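Local coordinates for protein transport protein SEC7 (Saccharomyces cerevisiae, PDB 4OIY) that acts as a guanine nucleotide exchange factor that activates the small GTPase ARF1 at the trans-Golgi network, through the Sec7 domain described here, at residues E117-V120 against D121-G125; R93-L96 against Q97-L101; A45-L48 against L49-G53; Q159-L162 against E163-G167. All blocks are in the same frame, centred on the assembly; numbering follows the deposited sequence.

Contact 1 (E117-V120 against D121-G125)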
loop_
_atom_site.group_PDB
_atom_site.type_symbol
_atom_site.label_atom_id
_atom_site.label_comp_id
_atom_site.label_asym_id
_atom_site.label_seq_id
_atom_site.Cartn_x
_atom_site.Cartn_y
_atom_site.Cartn_z
ATOM N N GLU A 117 7.295 -8.480 3.457
ATOM C CA GLU A 117 7.981 -9.580 2.787
ATOM C C GLU A 117 8.684 -9.111 1.518
ATOM O O GLU A 117 9.838 -9.476 1.273
ATOM C CB GLU A 117 7.008 -10.723 2.507
ATOM C CG GLU A 117 6.623 -11.472 3.773
ATOM C CD GLU A 117 5.422 -12.377 3.604
ATOM O OE1 GLU A 117 4.799 -12.360 2.523
ATOM O OE2 GLU A 117 5.081 -13.098 4.572
ATOM N N ARG A 118 8.007 -8.283 0.734
ATOM C CA ARG A 118 8.574 -7.749 -0.507
ATOM C C ARG A 118 9.740 -6.841 -0.178
ATOM O O ARG A 118 10.795 -6.915 -0.812
ATOM C CB ARG A 118 7.500 -6.988 -1.298
ATOM C CG ARG A 118 7.956 -6.328 -2.596
ATOM C CD ARG A 118 8.209 -7.358 -3.667
ATOM N NE ARG A 118 8.542 -6.753 -4.958
ATOM C CZ ARG A 118 9.004 -7.433 -6.004
ATOM N NH1 ARG A 118 9.184 -8.745 -5.934
ATOM N NH2 ARG A 118 9.282 -6.790 -7.134
ATOM N N PHE A 119 9.565 -5.977 0.817
ATOM C CA PHE A 119 10.643 -5.059 1.175
ATOM C C PHE A 119 11.907 -5.812 1.582
ATOM O O PHE A 119 13.010 -5.473 1.134
ATOM C CB PHE A 119 10.238 -4.095 2.294
ATOM C CG PHE A 119 11.323 -3.116 2.632
ATOM C CD1 PHE A 119 11.482 -1.957 1.887
ATOM C CD2 PHE A 119 12.249 -3.404 3.621
ATOM C CE1 PHE A 119 12.513 -1.080 2.158
ATOM C CE2 PHE A 119 13.285 -2.527 3.895
ATOM C CZ PHE A 119 13.409 -1.362 3.169
ATOM N N VAL A 120 11.766 -6.831 2.418
ATOM C CA VAL A 120 12.962 -7.554 2.866
ATOM C C VAL A 120 13.562 -8.396 1.741
ATOM O O VAL A 120 14.782 -8.549 1.677
ATOM C CB VAL A 120 12.741 -8.387 4.145
ATOM C CG1 VAL A 120 12.336 -7.485 5.300
ATOM C CG2 VAL A 120 11.763 -9.527 3.930
ATOM N N ASP A 121 12.726 -8.914 0.847
ATOM C CA ASP A 121 13.211 -9.722 -0.280
ATOM C C ASP A 121 14.116 -8.896 -1.181
ATOM O O ASP A 121 15.134 -9.391 -1.685
ATOM C CB ASP A 121 12.040 -10.276 -1.094
ATOM C CG ASP A 121 12.486 -11.248 -2.179
ATOM O OD1 ASP A 121 13.305 -12.145 -1.888
ATOM O OD2 ASP A 121 11.997 -11.120 -3.315
ATOM N N GLN A 122 13.755 -7.635 -1.361
ATOM C CA GLN A 122 14.463 -6.751 -2.273
ATOM C C GLN A 122 15.566 -5.962 -1.595
ATOM O O GLN A 122 16.378 -5.327 -2.268
ATOM C CB GLN A 122 13.476 -5.797 -2.914
ATOM C CG GLN A 122 12.457 -6.521 -3.761
ATOM C CD GLN A 122 11.649 -5.553 -4.571
ATOM O OE1 GLN A 122 10.960 -4.704 -4.014
ATOM N NE2 GLN A 122 11.751 -5.646 -5.896
ATOM N N ASN A 123 15.585 -5.983 -0.268
ATOM C CA ASN A 123 16.622 -5.302 0.494
ATOM C C ASN A 123 17.215 -6.236 1.532
ATOM O O ASN A 123 17.058 -6.026 2.733
ATOM C CB ASN A 123 16.048 -4.055 1.149
ATOM C CG ASN A 123 15.602 -3.038 0.130
ATOM O OD1 ASN A 123 16.422 -2.345 -0.476
ATOM N ND2 ASN A 123 14.297 -2.954 -0.088
ATOM N N PRO A 124 17.914 -7.283 1.066
ATOM C CA PRO A 124 18.514 -8.227 1.998
ATOM C C PRO A 124 19.523 -7.525 2.903
ATOM O O PRO A 124 20.204 -6.590 2.472
ATOM C CB PRO A 124 19.208 -9.245 1.081
ATOM C CG PRO A 124 19.415 -8.541 -0.207
ATOM C CD PRO A 124 18.275 -7.571 -0.334
ATOM N N GLY A 125 19.587 -7.950 4.154
ATOM C CA GLY A 125 20.547 -7.372 5.089
ATOM C C GLY A 125 20.146 -6.066 5.760
ATOM O O GLY A 125 20.881 -5.581 6.610
HETATM O O HOH W 1 9.151 -10.596 -3.834
#
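Gln122 lays its amide over one face of the Arg118 guanidinium, one helical turn further along the chain. The two planes are 35° apart. Gln122 CD sits 3.2 Å above the guanidinium plane, displaced toward its rim. Arg118 NH2 and Gln122 NE2 come within 3.0 Å, but both are donors and do not bond. Both side chains bond instead to the loop before helix 88-96: Arg118 NH2 donates to Phe81 O, and Gln122 OE1 accepts from Phe83 N. The Arg118 chain leaves with CG anti to the backbone N (chi1 178°) and bends at chi2, which brings the guanidinium under the amide. A water lies at the guanidinium edge, in its plane. It accepts from Arg118 NH1 at 2.8 Å and donates to Asp121 OD2 at 2.9 Å, joining two charged groups that do not touch.

Asn123 folds back over the preceding turn. Its ND2 lies 3.4 Å above the plane of the Phe119 ring, off the centre. The same ND2 donates to Phe119 O at 3.1 Å, in the carbonyl plane and on a lone pair. ND2 also donates to Phe83 O, and OD1 accepts from Gly85 N, so both ends of this buried amide are engaged. Asn123 N makes only weak bonds, to Phe119 O and Val120 O, where the chain leaves helical geometry.

Asp121 is a magnesium ligand in a known structure of this protein. The whole is an asparagine-capped C-terminus, closing helix 105-122 of the all-helical Sec7 domain.

Contact 2 (R93-L96 against Q97-L101)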
loop_
_atom_site.group_PDB
_atom_site.type_symbol
_atom_site.label_atom_id
_atom_site.label_comp_id
_atom_site.label_asym_id
_atom_site.label_seq_id
_atom_site.Cartn_x
_atom_site.Cartn_y
_atom_site.Cartn_z
ATOM N N ARG A 93 5.848 4.937 1.444
ATOM C CA ARG A 93 5.208 6.088 0.805
ATOM C C ARG A 93 4.727 5.705 -0.591
ATOM O O ARG A 93 3.582 5.981 -0.963
ATOM C CB ARG A 93 6.142 7.313 0.734
ATOM C CG ARG A 93 5.388 8.563 0.275
ATOM C CD ARG A 93 6.150 9.882 0.311
ATOM N NE ARG A 93 6.723 10.253 1.611
ATOM C CZ ARG A 93 7.974 9.998 1.984
ATOM N NH1 ARG A 93 8.800 9.335 1.181
ATOM N NH2 ARG A 93 8.402 10.388 3.175
ATOM N N SER A 94 5.596 5.053 -1.356
ATOM C CA SER A 94 5.251 4.598 -2.696
ATOM C C SER A 94 4.043 3.661 -2.659
ATOM O O SER A 94 3.100 3.808 -3.430
ATOM C CB SER A 94 6.442 3.891 -3.339
ATOM O OG SER A 94 6.076 3.288 -4.568
ATOM N N PHE A 95 4.072 2.724 -1.722
ATOM C CA PHE A 95 3.023 1.722 -1.591
ATOM C C PHE A 95 1.683 2.328 -1.146
ATOM O O PHE A 95 0.660 2.151 -1.810
ATOM C CB PHE A 95 3.491 0.658 -0.595
ATOM C CG PHE A 95 2.553 -0.505 -0.448
ATOM C CD1 PHE A 95 2.176 -1.257 -1.547
ATOM C CD2 PHE A 95 2.086 -0.877 0.806
ATOM C CE1 PHE A 95 1.314 -2.336 -1.405
ATOM C CE2 PHE A 95 1.236 -1.956 0.959
ATOM C CZ PHE A 95 0.850 -2.691 -0.149
ATOM N N LEU A 96 1.684 3.038 -0.024
ATOM C CA LEU A 96 0.426 3.513 0.565
ATOM C C LEU A 96 -0.225 4.660 -0.191
ATOM O O LEU A 96 -1.404 4.922 0.007
ATOM C CB LEU A 96 0.616 3.909 2.029
ATOM C CG LEU A 96 1.000 2.781 2.991
ATOM C CD1 LEU A 96 1.174 3.339 4.395
ATOM C CD2 LEU A 96 -0.026 1.656 2.989
ATOM N N GLN A 97 0.523 5.338 -1.058
ATOM C CA GLN A 97 -0.056 6.407 -1.870
ATOM C C GLN A 97 -0.690 5.852 -3.159
ATOM O O GLN A 97 -1.222 6.621 -3.981
ATOM C CB GLN A 97 1.012 7.466 -2.184
ATOM C CG GLN A 97 1.414 8.272 -0.955
ATOM C CD GLN A 97 2.425 9.373 -1.249
ATOM O OE1 GLN A 97 3.076 9.378 -2.295
ATOM N NE2 GLN A 97 2.562 10.309 -0.314
ATOM N N SER A 98 -0.648 4.527 -3.339
ATOM C CA SER A 98 -1.225 3.878 -4.532
ATOM C C SER A 98 -2.632 3.284 -4.344
ATOM O O SER A 98 -3.253 2.852 -5.318
ATOM C CB SER A 98 -0.283 2.787 -5.052
ATOM O OG SER A 98 -0.284 1.633 -4.226
ATOM N N PHE A 99 -3.114 3.225 -3.106
ATOM C CA PHE A 99 -4.453 2.728 -2.787
ATOM C C PHE A 99 -4.807 3.188 -1.370
ATOM O O PHE A 99 -3.937 3.611 -0.613
ATOM C CB PHE A 99 -4.497 1.197 -2.862
ATOM C CG PHE A 99 -3.718 0.527 -1.768
ATOM C CD1 PHE A 99 -2.344 0.414 -1.844
ATOM C CD2 PHE A 99 -4.358 0.033 -0.649
ATOM C CE1 PHE A 99 -1.621 -0.189 -0.822
ATOM C CE2 PHE A 99 -3.650 -0.573 0.373
ATOM C CZ PHE A 99 -2.277 -0.690 0.291
ATOM N N ARG A 100 -6.087 3.116 -1.016
ATOM C CA ARG A 100 -6.515 3.373 0.358
ATOM C C ARG A 100 -6.650 2.079 1.140
ATOM O O ARG A 100 -7.383 1.180 0.738
ATOM C CB ARG A 100 -7.861 4.093 0.374
ATOM C CG ARG A 100 -8.287 4.546 1.762
ATOM C CD ARG A 100 -9.630 5.249 1.752
ATOM N NE ARG A 100 -10.757 4.321 1.792
ATOM C CZ ARG A 100 -12.032 4.681 1.929
ATOM N NH1 ARG A 100 -12.369 5.961 2.020
ATOM N NH2 ARG A 100 -12.975 3.752 1.961
ATOM N N LEU A 101 -5.939 1.981 2.266
ATOM C CA LEU A 101 -6.078 0.829 3.143
ATOM C C LEU A 101 -7.529 0.691 3.589
ATOM O O LEU A 101 -8.151 1.699 3.934
ATOM C CB LEU A 101 -5.183 0.953 4.384
ATOM C CG LEU A 101 -3.703 0.587 4.219
ATOM C CD1 LEU A 101 -2.930 1.069 5.428
ATOM C CD2 LEU A 101 -3.504 -0.905 4.030
#
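Phe99 turns the edge of its ring onto the face of Phe95, four residues earlier. This is a T-shaped pair, with centroids 5.0 Å apart and planes at 67°. Phe99 CE1 stands above the centre of the Phe95 ring, 3.6 Å from Phe95 CZ. Phe99 has CG between its backbone N and carbonyl carbon (chi1 69°), which folds the ring back toward the helix. Replacing Phe95 with an alanine would probably open a gap beneath the Phe99 edge and leave that ring freer to turn.

Other side-chain contacts flank the pair. Leu96 CD2 meets Leu101 CD1 at 3.8 Å and lies a little further from Phe99 CZ. Arg93 and Gln97 run side by side, and the Arg93 CG methylene packs against the Gln97 amide, 3.4 Å from Gln97 NE2. Their polar ends go to other partners: Arg93 to Asp90 and Asn189 O, Gln97 NE2 to the terminal carboxylate of Ile191.

Hydrogen bonds end the helix. Gln97 N still donates to Arg93 O, at 3.1 Å. Phe95 O then takes two donors from Ser98. The hydroxyl OG comes in the carbonyl plane on a lone pair, at 2.6 Å. The backbone N approaches from above that plane, at 3.1 Å.

Phe95 also packs on Phe115 and Phe81, and Phe99 stacks on Phe111. The contact thus ties the end of helix 88-96 to helix 105-122, with helices 56-64 and 68-79 touching it as well.

Contact 3 (A45-L48 against L49-G53)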
loop_
_atom_site.group_PDB
_atom_site.type_symbol
_atom_site.label_atom_id
_atom_site.label_comp_id
_atom_site.label_asym_id
_atom_site.label_seq_id
_atom_site.Cartn_x
_atom_site.Cartn_y
_atom_site.Cartn_z
ATOM N N ALA A 45 -3.454 -6.926 -11.560
ATOM C CA ALA A 45 -2.565 -6.053 -10.779
ATOM C C ALA A 45 -1.883 -4.995 -11.649
ATOM O O ALA A 45 -1.823 -3.822 -11.284
ATOM C CB ALA A 45 -1.519 -6.881 -10.045
ATOM N N LYS A 46 -1.372 -5.405 -12.806
ATOM C CA LYS A 46 -0.707 -4.464 -13.697
ATOM C C LYS A 46 -1.674 -3.383 -14.186
ATOM O O LYS A 46 -1.322 -2.198 -14.228
ATOM C CB LYS A 46 -0.076 -5.204 -14.875
ATOM C CG LYS A 46 1.193 -5.953 -14.509
ATOM C CD LYS A 46 1.780 -6.658 -15.727
ATOM C CE LYS A 46 3.058 -7.412 -15.397
ATOM N NZ LYS A 46 4.219 -6.498 -15.259
ATOM N N TRP A 47 -2.895 -3.784 -14.532
ATOM C CA TRP A 47 -3.913 -2.828 -14.974
ATOM C C TRP A 47 -4.257 -1.813 -13.872
ATOM O O TRP A 47 -4.379 -0.614 -14.138
ATOM C CB TRP A 47 -5.172 -3.553 -15.471
ATOM C CG TRP A 47 -6.191 -2.615 -16.083
ATOM C CD1 TRP A 47 -6.212 -2.139 -17.368
ATOM C CD2 TRP A 47 -7.323 -2.039 -15.426
ATOM N NE1 TRP A 47 -7.293 -1.309 -17.548
ATOM C CE2 TRP A 47 -7.984 -1.217 -16.369
ATOM C CE3 TRP A 47 -7.841 -2.132 -14.130
ATOM C CZ2 TRP A 47 -9.139 -0.504 -16.055
ATOM C CZ3 TRP A 47 -8.996 -1.420 -13.825
ATOM C CH2 TRP A 47 -9.626 -0.619 -14.778
ATOM N N LEU A 48 -4.387 -2.280 -12.633
ATOM C CA LEU A 48 -4.632 -1.375 -11.505
ATOM C C LEU A 48 -3.544 -0.304 -11.396
ATOM O O LEU A 48 -3.847 0.875 -11.189
ATOM C CB LEU A 48 -4.746 -2.160 -10.189
ATOM C CG LEU A 48 -5.933 -3.129 -10.071
ATOM C CD1 LEU A 48 -5.885 -3.910 -8.768
ATOM C CD2 LEU A 48 -7.262 -2.405 -10.213
ATOM N N LEU A 49 -2.285 -0.706 -11.566
ATOM C CA LEU A 49 -1.154 0.215 -11.393
ATOM C C LEU A 49 -0.887 1.119 -12.593
ATOM O O LEU A 49 -0.362 2.227 -12.436
ATOM C CB LEU A 49 0.112 -0.571 -11.054
ATOM C CG LEU A 49 0.123 -1.110 -9.620
ATOM C CD1 LEU A 49 1.173 -2.196 -9.447
ATOM C CD2 LEU A 49 0.354 0.014 -8.617
ATOM N N GLU A 50 -1.254 0.658 -13.784
ATOM C CA GLU A 50 -0.967 1.392 -15.022
ATOM C C GLU A 50 -2.063 2.407 -15.367
ATOM O O GLU A 50 -1.811 3.392 -16.068
ATOM C CB GLU A 50 -0.790 0.403 -16.186
ATOM C CG GLU A 50 0.617 -0.153 -16.395
ATOM C CD GLU A 50 1.302 -0.662 -15.135
ATOM O OE1 GLU A 50 1.424 -1.897 -14.984
ATOM O OE2 GLU A 50 1.752 0.164 -14.306
ATOM N N THR A 51 -3.272 2.181 -14.864
ATOM C CA THR A 51 -4.446 2.927 -15.317
ATOM C C THR A 51 -4.747 4.134 -14.438
ATOM O O THR A 51 -4.970 3.989 -13.243
ATOM C CB THR A 51 -5.686 2.011 -15.339
ATOM O OG1 THR A 51 -5.417 0.847 -16.128
ATOM C CG2 THR A 51 -6.902 2.739 -15.907
ATOM N N GLU A 52 -4.789 5.321 -15.040
ATOM C CA GLU A 52 -5.111 6.544 -14.318
ATOM C C GLU A 52 -6.614 6.657 -14.144
ATOM O O GLU A 52 -7.362 6.194 -14.986
ATOM C CB GLU A 52 -4.583 7.774 -15.066
ATOM C CG GLU A 52 -3.066 7.845 -15.079
ATOM C CD GLU A 52 -2.512 9.069 -15.787
ATOM O OE1 GLU A 52 -1.267 9.179 -15.844
ATOM O OE2 GLU A 52 -3.295 9.917 -16.282
ATOM N N GLY A 53 -7.052 7.276 -13.052
ATOM C CA GLY A 53 -8.463 7.564 -12.860
ATOM C C GLY A 53 -9.222 6.557 -12.024
ATOM O O GLY A 53 -10.430 6.698 -11.850
#
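Ala45 meets Leu49 through the backbone: Leu49 N donates to Ala45 O at 3.2 Å. The Leu49 side chain also lies against that carbonyl oxygen.

Lys46 O accepts from Glu50 N at 2.9 Å, nearly along the C=O axis. The Glu50 chain bends at chi2 (48°) and curls back over the same carbonyl. Its OE1 ends 2.9 Å from Lys46 O, with no hydrogen bond between the two acceptors. The Lys46 amine reaches away to a salt bridge with Glu80.

Trp47 carries the main side-chain contact. Its CG is anti to the backbone N (chi1 -173°), which places the indole under Thr51. Thr51 OG1 sits 3.1 Å above the indole plane, and Thr51 CB makes a CH-pi contact with the five-membered ring. OG1 donates to Trp47 O at 2.7 Å, beside a weak bond from Thr51 N to the same oxygen. With an alanine here, Thr51 would probably lose the flat surface beneath it, and a gap would open against Leu36 and Leu54.

Leu48 turns its side chain to Phe19 and Phe77, between helices 11-21 and 68-79.

The chemistry implies that Thr51 finishes helix 41-50 with its own hydroxyl, satisfying a last-turn carbonyl. Glu50 OE1 and Lys46 O are likely to repel one another, and the nearby Lys46 amine may partly offset this.

Contact 4 (Q159-L162 against E163-G167)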
loop_
_atom_site.group_PDB
_atom_site.type_symbol
_atom_site.label_atom_id
_atom_site.label_comp_id
_atom_site.label_asym_id
_atom_site.label_seq_id
_atom_site.Cartn_x
_atom_site.Cartn_y
_atom_site.Cartn_z
ATOM N N GLN A 159 11.429 10.620 20.987
ATOM C CA GLN A 159 11.577 9.702 22.114
ATOM C C GLN A 159 10.470 8.646 22.137
ATOM O O GLN A 159 10.742 7.457 22.309
ATOM C CB GLN A 159 11.634 10.462 23.450
ATOM C CG GLN A 159 11.739 9.545 24.670
ATOM C CD GLN A 159 12.976 8.661 24.663
ATOM O OE1 GLN A 159 13.992 9.007 24.075
ATOM N NE2 GLN A 159 12.888 7.512 25.323
ATOM N N GLU A 160 9.225 9.076 21.945
ATOM C CA GLU A 160 8.095 8.152 21.937
ATOM C C GLU A 160 8.173 7.153 20.784
ATOM O O GLU A 160 7.851 5.980 20.953
ATOM C CB GLU A 160 6.776 8.921 21.904
ATOM C CG GLU A 160 6.431 9.518 23.258
ATOM C CD GLU A 160 5.359 10.586 23.198
ATOM O OE1 GLU A 160 5.023 11.059 22.092
ATOM O OE2 GLU A 160 4.855 10.962 24.280
ATOM N N PHE A 161 8.616 7.621 19.624
ATOM C CA PHE A 161 8.793 6.754 18.458
ATOM C C PHE A 161 9.844 5.666 18.738
ATOM O O PHE A 161 9.644 4.498 18.400
ATOM C CB PHE A 161 9.155 7.597 17.241
ATOM C CG PHE A 161 9.369 6.796 15.995
ATOM C CD1 PHE A 161 8.315 6.107 15.405
ATOM C CD2 PHE A 161 10.616 6.738 15.408
ATOM C CE1 PHE A 161 8.510 5.371 14.251
ATOM C CE2 PHE A 161 10.819 5.999 14.260
ATOM C CZ PHE A 161 9.768 5.309 13.685
ATOM N N LEU A 162 10.950 6.043 19.371
ATOM C CA LEU A 162 11.967 5.079 19.795
ATOM C C LEU A 162 11.385 4.051 20.751
ATOM O O LEU A 162 11.600 2.847 20.586
ATOM C CB LEU A 162 13.152 5.785 20.460
ATOM C CG LEU A 162 13.894 6.805 19.603
ATOM C CD1 LEU A 162 14.954 7.485 20.450
ATOM C CD2 LEU A 162 14.510 6.191 18.353
ATOM N N GLU A 163 10.620 4.514 21.739
ATOM C CA GLU A 163 10.009 3.605 22.714
ATOM C C GLU A 163 9.064 2.593 22.060
ATOM O O GLU A 163 9.051 1.411 22.419
ATOM C CB GLU A 163 9.255 4.394 23.778
ATOM C CG GLU A 163 10.161 5.189 24.706
ATOM C CD GLU A 163 9.396 6.153 25.585
ATOM O OE1 GLU A 163 8.160 6.013 25.693
ATOM O OE2 GLU A 163 10.039 7.055 26.169
ATOM N N ASN A 164 8.295 3.071 21.093
ATOM C CA ASN A 164 7.296 2.255 20.409
ATOM C C ASN A 164 7.905 1.101 19.609
ATOM O O ASN A 164 7.215 0.131 19.285
ATOM C CB ASN A 164 6.428 3.126 19.501
ATOM C CG ASN A 164 5.470 4.012 20.280
ATOM O OD1 ASN A 164 5.253 3.822 21.483
ATOM N ND2 ASN A 164 4.875 4.977 19.593
ATOM N N ASN A 165 9.195 1.199 19.307
ATOM C CA ASN A 165 9.885 0.172 18.536
ATOM C C ASN A 165 10.917 -0.617 19.333
ATOM O O ASN A 165 11.736 -1.333 18.756
ATOM C CB ASN A 165 10.517 0.811 17.316
ATOM C CG ASN A 165 9.472 1.270 16.325
ATOM O OD1 ASN A 165 8.802 0.443 15.718
ATOM N ND2 ASN A 165 9.312 2.579 16.170
ATOM N N GLU A 166 10.866 -0.520 20.655
ATOM C CA GLU A 166 11.786 -1.290 21.485
ATOM C C GLU A 166 11.672 -2.779 21.168
ATOM O O GLU A 166 10.572 -3.315 21.030
ATOM C CB GLU A 166 11.532 -1.038 22.970
ATOM C CG GLU A 166 12.083 0.295 23.443
ATOM C CD GLU A 166 11.804 0.577 24.908
ATOM O OE1 GLU A 166 11.295 -0.319 25.630
ATOM O OE2 GLU A 166 12.104 1.712 25.335
ATOM N N GLY A 167 12.824 -3.422 21.010
ATOM C CA GLY A 167 12.908 -4.867 20.880
ATOM C C GLY A 167 12.553 -5.484 19.541
ATOM O O GLY A 167 12.584 -6.706 19.414
#
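Asn165 meets Phe161 with one nitrogen, used twice on this residue. ND2 lies 3.5 Å above the plane of the Phe161 ring, displaced toward the rim. It also donates to Phe161 O at 3.0 Å, somewhat bent and tilted from the carbonyl plane. The amide stands steeply to the ring, with planes 76° apart. Phe161 has CG anti to the backbone N (chi1 180°), which lays the ring beside its own carbonyl and below the amide.

On the outer side of the helix, Gln159 NE2 donates to Glu163 OE2 at 3.0 Å. The bond is fairly straight, at 160°. It uses the anti lone pair of the carboxylate oxygen and lies close to the Gln159 amide plane. The Gln159 chain bends at chi2 and crosses the extended Glu163 at about a right angle. Both residues are exposed.

The backbone holds these pairs in place. Glu163 N donates to Gln159 O at 3.0 Å, and Asn164 N to Glu160 O at 2.9 Å. Asn165 N then turns mainly to Leu162 O, at 3.2 Å, approaching from above the carbonyl plane. It keeps only a weak bond to Phe161 O, a change from i+4 toward i+3 bonding at the helix end.

In the next shell, Ser139 OG accepts from Asn165 ND2 and fixes the amide from helix 130-148. Phe161 packs between Leu140 of that helix and Phe183 of helix 176-188. Leu162 rests on Arg176 and Leu179. Helix 158-164 thus lies against both helices through its buried side, while Gln159 and Glu163 stay at the surface.

Each contact is the C-terminal end of a helix in one Sec7 domain, with an aromatic residue placed four before the polar or aromatic one that meets it. Contact 2 lies nearest the domain centre, and there the pair is two phenylalanines. Contacts 1, 3 and 4 lie further out, and a polar side chain covers the ring: asparagine in 1 and 4, threonine in 3. Contact 4 is the most exposed. Contacts 1 and 2 end successive helices, and both meet Phe81. Contacts 2 and 3 share Phe77 of helix 68-79, and 1 and 4 both pack on helix 130-148. Contacts 3 and 4 lie on opposite sides of the centre, about 37 Å apart between centres.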